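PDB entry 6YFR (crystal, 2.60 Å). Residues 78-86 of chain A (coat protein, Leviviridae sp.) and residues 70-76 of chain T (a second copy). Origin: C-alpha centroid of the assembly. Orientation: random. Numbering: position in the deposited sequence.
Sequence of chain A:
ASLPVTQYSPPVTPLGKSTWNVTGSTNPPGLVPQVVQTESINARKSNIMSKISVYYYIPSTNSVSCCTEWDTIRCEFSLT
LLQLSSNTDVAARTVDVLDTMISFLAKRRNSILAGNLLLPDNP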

# COMPACT_ATOMS: atom_id res chain seq x y z
N SER A 78 -26.80 57.13 -33.78
CA SER A 78 -25.61 56.59 -34.43
C SER A 78 -25.88 56.40 -35.91
O SER A 78 -27.01 56.14 -36.33
CB SER A 78 -25.19 55.25 -33.81
OG SER A 78 -26.07 54.21 -34.22
N LEU A 79 -24.82 56.54 -36.71
CA LEU A 79 -24.89 56.36 -38.16
C LEU A 79 -23.61 55.71 -38.64
O LEU A 79 -22.51 56.09 -38.21
CB LEU A 79 -25.10 57.71 -38.87
CG LEU A 79 -25.07 57.71 -40.40
CD1 LEU A 79 -26.20 56.87 -40.97
CD2 LEU A 79 -25.14 59.13 -40.93
N THR A 80 -23.75 54.72 -39.52
CA THR A 80 -22.60 53.98 -40.05
C THR A 80 -22.17 54.57 -41.40
O THR A 80 -22.97 54.61 -42.35
CB THR A 80 -22.93 52.50 -40.22
OG1 THR A 80 -23.88 52.35 -41.28
CG2 THR A 80 -23.51 51.93 -38.94
N LEU A 81 -20.91 55.01 -41.48
CA LEU A 81 -20.30 55.48 -42.72
C LEU A 81 -19.39 54.37 -43.23
O LEU A 81 -18.33 54.12 -42.64
CB LEU A 81 -19.52 56.77 -42.48
CG LEU A 81 -20.24 57.88 -41.71
CD1 LEU A 81 -19.36 59.12 -41.62
CD2 LEU A 81 -21.57 58.20 -42.35
N LEU A 82 -19.80 53.71 -44.31
CA LEU A 82 -18.99 52.64 -44.89
C LEU A 82 -17.71 53.21 -45.47
O LEU A 82 -17.73 54.21 -46.20
CB LEU A 82 -19.79 51.91 -45.97
CG LEU A 82 -21.14 51.34 -45.55
CD1 LEU A 82 -21.91 50.85 -46.77
CD2 LEU A 82 -20.94 50.22 -44.55
N GLN A 83 -16.58 52.58 -45.14
CA GLN A 83 -15.27 53.09 -45.52
C GLN A 83 -14.58 52.27 -46.60
O GLN A 83 -13.59 52.75 -47.18
CB GLN A 83 -14.35 53.17 -44.29
CG GLN A 83 -14.85 54.10 -43.21
CD GLN A 83 -14.83 55.55 -43.63
OE1 GLN A 83 -15.87 56.21 -43.68
NE2 GLN A 83 -13.64 56.06 -43.94
N LEU A 84 -15.05 51.06 -46.89
CA LEU A 84 -14.35 50.17 -47.81
C LEU A 84 -15.27 49.65 -48.90
O LEU A 84 -15.02 48.58 -49.47
CB LEU A 84 -13.72 49.00 -47.04
CG LEU A 84 -12.76 49.40 -45.92
CD1 LEU A 84 -12.22 48.17 -45.21
CD2 LEU A 84 -11.62 50.24 -46.47
N SER A 85 -16.34 50.38 -49.20
CA SER A 85 -17.28 49.96 -50.23
C SER A 85 -16.92 50.60 -51.57
O SER A 85 -16.59 51.78 -51.64
CB SER A 85 -18.71 50.35 -49.85
OG SER A 85 -19.63 49.93 -50.85
N SER A 86 -16.97 49.79 -52.63
CA SER A 86 -16.75 50.27 -53.98
C SER A 86 -18.01 50.84 -54.62
O SER A 86 -17.93 51.40 -55.72
CB SER A 86 -16.19 49.15 -54.86
OG SER A 86 -14.98 48.64 -54.33
N TRP T 70 -23.22 42.19 -49.06
CA TRP T 70 -24.29 43.11 -48.69
C TRP T 70 -23.88 43.86 -47.43
O TRP T 70 -23.90 43.30 -46.33
CB TRP T 70 -25.60 42.37 -48.51
CG TRP T 70 -26.18 41.94 -49.81
CD1 TRP T 70 -25.98 40.75 -50.44
CD2 TRP T 70 -27.03 42.71 -50.66
NE1 TRP T 70 -26.67 40.73 -51.62
CE2 TRP T 70 -27.32 41.92 -51.78
CE3 TRP T 70 -27.59 43.99 -50.57
CZ2 TRP T 70 -28.14 42.36 -52.82
CZ3 TRP T 70 -28.40 44.43 -51.60
CH2 TRP T 70 -28.67 43.62 -52.71
N ASP T 71 -23.51 45.13 -47.59
CA ASP T 71 -23.25 45.98 -46.45
C ASP T 71 -24.57 46.58 -45.96
O ASP T 71 -25.57 46.63 -46.68
CB ASP T 71 -22.26 47.09 -46.82
CG ASP T 71 -20.99 46.55 -47.45
OD1 ASP T 71 -20.43 45.56 -46.93
OD2 ASP T 71 -20.56 47.11 -48.48
N THR T 72 -24.56 47.04 -44.72
CA THR T 72 -25.73 47.64 -44.10
C THR T 72 -25.38 49.04 -43.62
O THR T 72 -24.47 49.20 -42.80
CB THR T 72 -26.24 46.78 -42.94
OG1 THR T 72 -26.56 45.47 -43.42
CG2 THR T 72 -27.48 47.41 -42.33
N ILE T 73 -26.09 50.03 -44.14
CA ILE T 73 -26.06 51.38 -43.58
C ILE T 73 -27.07 51.41 -42.44
O ILE T 73 -28.28 51.27 -42.67
CB ILE T 73 -26.37 52.44 -44.64
CG1 ILE T 73 -25.44 52.27 -45.84
CG2 ILE T 73 -26.22 53.83 -44.06
CD1 ILE T 73 -25.72 53.23 -46.97
N ARG T 74 -26.58 51.55 -41.21
CA ARG T 74 -27.41 51.53 -40.02
C ARG T 74 -27.46 52.92 -39.40
O ARG T 74 -26.42 53.56 -39.21
CB ARG T 74 -26.89 50.53 -38.98
CG ARG T 74 -27.45 49.13 -39.11
CD ARG T 74 -27.03 48.26 -37.95
NE ARG T 74 -27.50 46.89 -38.10
CZ ARG T 74 -26.83 45.93 -38.73
NH1 ARG T 74 -25.64 46.19 -39.26
NH2 ARG T 74 -27.34 44.71 -38.82
N CYS T 75 -28.68 53.36 -39.08
CA CYS T 75 -28.89 54.61 -38.36
C CYS T 75 -29.83 54.34 -37.19
O CYS T 75 -30.98 53.95 -37.40
CB CYS T 75 -29.46 55.69 -39.28
SG CYS T 75 -29.62 57.31 -38.51
N GLU T 76 -29.33 54.55 -35.97
CA GLU T 76 -30.05 54.22 -34.75
C GLU T 76 -30.35 55.47 -33.94
O GLU T 76 -29.55 56.41 -33.91
CB GLU T 76 -29.25 53.24 -33.88
CG GLU T 76 -28.94 51.90 -34.53
CD GLU T 76 -30.13 50.94 -34.50
OE1 GLU T 76 -31.19 51.33 -33.96
OE2 GLU T 76 -29.99 49.81 -35.00

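A β-sheet can continue from one protein subunit into the next provided that the backbone donors and acceptors along the shared edge find partners, and a side chain may supply a partner where the main chain does not. The contact between two copies of this coat protein illustrates both halves of that rule. The strand at A:Ser78 to A:Leu82 runs antiparallel to the strand at T:Trp70 to T:Glu76, with 165° between their directions and 4.7 Å between their axes at closest approach.

The regular part of the pairing lies at A:Ser78 and T:Glu76, where each residue both gives and receives. A:Ser78 N donates to T:Glu76 O at 2.8 Å, and T:Glu76 N returns a bond of 2.8 Å to A:Ser78 O; the angles at hydrogen, 157° and 156°, are nearly the same. One step along, A:Leu79 and T:Cys75 form the non-hydrogen-bonded pair, and their CA atoms draw in to 4.4 Å, against 5.0 Å for A:Ser78 and T:Glu76. Here the strands meet through CA-H...O contacts: T:Cys75 CA lies 3.2 Å from A:Ser78 O, and A:Leu79 CA lies 3.4 Å from T:Arg74 O. Each of these carbonyl oxygens also accepts an N-H bond across the interface.

At A:Thr80 the ladder changes character. Its amide still behaves as the pattern predicts, A:Thr80 N donating to T:Arg74 O at 2.9 Å, although the 142° angle is more bent than at the preceding pair. The return bond, however, goes to a side chain: T:Arg74 N donates to A:Thr80 OG1 at 2.8 Å and 162°. The CA-to-CB bond of A:Thr80 points toward the neighboring strand, and with chi1 at 69° (p) the hydroxyl oxygen sits in front of the amide. T:Arg74 N is thus satisfied by a threonine hydroxyl, and the CA atoms of the two residues stand 5.4 Å apart.

Beyond this point packing takes over from hydrogen bonding between the stretches. A:Leu82 also points toward the other strand, and its CD1 lies 3.9 Å from T:Ile73 CG1 and 3.8 Å from T:Asp71 CB. On the sheet face shared by A:Leu79 and T:Cys75, A:Leu79 CD1 approaches T:Cys75 CB at 3.9 Å. Past the strand, A:Ser85 OG comes no closer than 3.8 Å to T:Asp71 OD2; that hydroxyl is hydrogen-bonded elsewhere in the structure. Together the two stretches bury 488 Å².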